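Local coordinates for protein N-alpha-acetyltransferase 38, NatC auxiliary subunit (PDB 6YGA) that serves as the small auxiliary subunit of the NatC N-terminal acetyltransferase, which associates with ribosomes and acetylates nascent chains starting with methionine followed by a hydrophobic or amphipathic residue, at residues 20-26 / 40-46. Residues are numbered along the deposited sequence.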
loop_
_atom_site.group_PDB
_atom_site.type_symbol
_atom_site.label_atom_id
_atom_site.label_comp_id
_atom_site.label_asym_id
_atom_site.label_seq_id
_atom_site.Cartn_x
_atom_site.Cartn_y
_atom_site.Cartn_z
ATOM N N GLU C 20 -12.159 -9.800 -37.385
ATOM C CA GLU C 20 -13.053 -10.900 -37.062
ATOM C C GLU C 20 -14.501 -10.440 -37.229
ATOM O O GLU C 20 -14.773 -9.348 -37.739
ATOM C CB GLU C 20 -12.765 -11.410 -35.650
ATOM C CG GLU C 20 -11.334 -11.889 -35.439
ATOM C CD GLU C 20 -11.028 -12.210 -33.985
ATOM O OE1 GLU C 20 -11.886 -11.940 -33.119
ATOM O OE2 GLU C 20 -9.927 -12.732 -33.709
ATOM N N ASP C 21 -15.451 -11.272 -36.796
ATOM C CA ASP C 21 -16.858 -10.893 -36.855
ATOM C C ASP C 21 -17.188 -9.740 -35.918
ATOM O O ASP C 21 -18.264 -9.145 -36.040
ATOM C CB ASP C 21 -17.744 -12.093 -36.518
ATOM C CG ASP C 21 -17.528 -13.257 -37.458
ATOM O OD1 ASP C 21 -16.635 -13.160 -38.326
ATOM O OD2 ASP C 21 -18.252 -14.268 -37.331
ATOM N N ARG C 22 -16.292 -9.411 -34.993
ATOM C CA ARG C 22 -16.555 -8.358 -34.025
ATOM C C ARG C 22 -16.587 -6.987 -34.694
ATOM O O ARG C 22 -15.898 -6.733 -35.687
ATOM C CB ARG C 22 -15.498 -8.381 -32.919
ATOM C CG ARG C 22 -14.067 -8.337 -33.427
ATOM C CD ARG C 22 -13.054 -8.693 -32.341
ATOM N NE ARG C 22 -13.028 -7.734 -31.240
ATOM C CZ ARG C 22 -12.042 -7.657 -30.351
ATOM N NH1 ARG C 22 -11.006 -8.478 -30.444
ATOM N NH2 ARG C 22 -12.087 -6.761 -29.374
ATOM N N ILE C 23 -17.400 -6.097 -34.129
ATOM C CA ILE C 23 -17.545 -4.723 -34.593
ATOM C C ILE C 23 -17.478 -3.797 -33.385
ATOM O O ILE C 23 -18.019 -4.115 -32.319
ATOM C CB ILE C 23 -18.864 -4.527 -35.375
ATOM C CG1 ILE C 23 -18.709 -5.032 -36.812
ATOM C CG2 ILE C 23 -19.325 -3.070 -35.347
ATOM C CD1 ILE C 23 -19.857 -4.660 -37.726
ATOM N N LEU C 24 -16.809 -2.658 -33.547
ATOM C CA LEU C 24 -16.647 -1.676 -32.483
ATOM C C LEU C 24 -17.403 -0.399 -32.827
ATOM O O LEU C 24 -17.276 0.125 -33.939
ATOM C CB LEU C 24 -15.167 -1.359 -32.246
ATOM C CG LEU C 24 -14.275 -2.547 -31.884
ATOM C CD1 LEU C 24 -12.853 -2.085 -31.620
ATOM C CD2 LEU C 24 -14.836 -3.278 -30.679
ATOM N N VAL C 25 -18.184 0.098 -31.870
ATOM C CA VAL C 25 -18.904 1.361 -31.990
ATOM C C VAL C 25 -18.411 2.269 -30.874
ATOM O O VAL C 25 -18.534 1.926 -29.691
ATOM C CB VAL C 25 -20.425 1.163 -31.905
ATOM C CG1 VAL C 25 -21.151 2.480 -32.128
ATOM C CG2 VAL C 25 -20.884 0.118 -32.909
ATOM N N GLY C 26 -17.850 3.419 -31.243
ATOM C CA GLY C 26 -17.281 4.313 -30.254
ATOM C C GLY C 26 -17.084 5.710 -30.792
ATOM O O GLY C 26 -17.132 5.950 -32.003
ATOM N N ASP C 40 -13.421 6.030 -27.574
ATOM C CA ASP C 40 -13.955 6.047 -26.221
ATOM C C ASP C 40 -15.389 5.540 -26.225
ATOM O O ASP C 40 -16.094 5.615 -27.236
ATOM C CB ASP C 40 -13.908 7.458 -25.622
ATOM C CG ASP C 40 -13.890 7.453 -24.100
ATOM O OD1 ASP C 40 -13.928 6.355 -23.502
ATOM O OD2 ASP C 40 -13.829 8.547 -23.500
ATOM N N HIS C 41 -15.815 5.031 -25.067
ATOM C CA HIS C 41 -17.156 4.473 -24.884
ATOM C C HIS C 41 -17.435 3.374 -25.909
ATOM O O HIS C 41 -18.520 3.295 -26.487
ATOM C CB HIS C 41 -18.222 5.571 -24.941
ATOM C CG HIS C 41 -17.898 6.770 -24.103
ATOM N ND1 HIS C 41 -17.782 6.710 -22.730
ATOM C CD2 HIS C 41 -17.664 8.061 -24.442
ATOM C CE1 HIS C 41 -17.490 7.911 -22.261
ATOM N NE2 HIS C 41 -17.414 8.748 -23.279
ATOM N N VAL C 42 -16.440 2.514 -26.129
ATOM C CA VAL C 42 -16.525 1.509 -27.183
ATOM C C VAL C 42 -17.529 0.433 -26.798
ATOM O O VAL C 42 -17.529 -0.067 -25.666
ATOM C CB VAL C 42 -15.142 0.900 -27.457
ATOM C CG1 VAL C 42 -15.264 -0.365 -28.294
ATOM C CG2 VAL C 42 -14.260 1.905 -28.161
ATOM N N GLU C 43 -18.395 0.079 -27.742
ATOM C CA GLU C 43 -19.282 -1.071 -27.619
ATOM C C GLU C 43 -18.825 -2.139 -28.602
ATOM O O GLU C 43 -18.741 -1.878 -29.807
ATOM C CB GLU C 43 -20.736 -0.690 -27.886
ATOM C CG GLU C 43 -21.695 -1.868 -27.822
ATOM C CD GLU C 43 -23.121 -1.484 -28.161
ATOM O OE1 GLU C 43 -23.332 -0.376 -28.699
ATOM O OE2 GLU C 43 -24.035 -2.289 -27.889
ATOM N N GLU C 44 -18.531 -3.331 -28.089
ATOM C CA GLU C 44 -18.101 -4.460 -28.904
ATOM C C GLU C 44 -19.306 -5.341 -29.211
ATOM O O GLU C 44 -19.897 -5.932 -28.301
ATOM C CB GLU C 44 -17.019 -5.272 -28.195
ATOM C CG GLU C 44 -16.343 -6.305 -29.091
ATOM C CD GLU C 44 -15.811 -7.496 -28.319
ATOM O OE1 GLU C 44 -16.493 -7.949 -27.374
ATOM O OE2 GLU C 44 -14.713 -7.982 -28.655
ATOM N N ARG C 45 -19.661 -5.431 -30.487
ATOM C CA ARG C 45 -20.793 -6.226 -30.944
ATOM C C ARG C 45 -20.277 -7.459 -31.678
ATOM O O ARG C 45 -19.538 -7.335 -32.660
ATOM C CB ARG C 45 -21.700 -5.404 -31.858
ATOM C CG ARG C 45 -22.412 -4.249 -31.170
ATOM C CD ARG C 45 -23.276 -3.488 -32.161
ATOM N NE ARG C 45 -23.883 -2.298 -31.574
ATOM C CZ ARG C 45 -24.531 -1.373 -32.273
ATOM N NH1 ARG C 45 -24.652 -1.501 -33.588
ATOM N NH2 ARG C 45 -25.054 -0.318 -31.663
HETATM N N MSE C 46 -20.665 -8.640 -31.202
HETATM C CA MSE C 46 -20.361 -9.891 -31.893
HETATM C C MSE C 46 -21.619 -10.737 -32.032
HETATM O O MSE C 46 -22.043 -11.386 -31.074
HETATM C CB MSE C 46 -19.281 -10.690 -31.156
HETATM C CG MSE C 46 -17.986 -9.932 -30.921
HETATM SE SE MSE C 46 -16.571 -11.033 -30.140
HETATM C CE MSE C 46 -15.865 -11.868 -31.768
#
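A salt bridge of 3.0 Å between Arg22 NH2 and Glu44 OE2 is the strongest side-chain link between 20-26 and 40-46. Both residues are buried, where an uncompensated charge would be costly, and each has further partners: Arg22 also pairs with Asp63 of the Naa35 subunit, while Glu44 forms a second salt bridge with Arg51 and a hydrogen bond with Ser65 of Naa35. Four backbone hydrogen bonds join the antiparallel strands: Ile23 N to Arg45 O and Val25 N to Glu43 O, both 2.9 Å, are returned by Arg45 N to Ile23 O at 2.8 Å and Glu43 N to Val25 O at 2.7 Å. Leu24 and Glu44 form the non-hydrogen-bonded pair between them. On the other face, the long Arg45 side chain lays its guanidinium over Val25 (CZ to CG2, 4.0 Å), a beta-branched residue suited to a strand and compact enough to fit there. Arg45 also forms salt bridges with Asp17 of Naa35 and, through a weak hydrogen bond (Arg45 NH2 to Glu43 OE1, 3.4 Å), with Glu43, which hydrogen-bonds Ser50. Buried, apolar Leu24 packs its CD2 against Val42 CG1 at 3.8 Å and the aliphatic Glu44 CG at 3.7 Å. Gly26 suits the close approach near the corner at Asp40 and His41, because a CB would clash with Val42 CG2. In this strongly bent antiparallel LSM sheet, strand 23-32 here runs between 13-18 and 42-46, strand 49-54 lies beyond 42-46, and Leu24 also touches Val58 of strand 56-58.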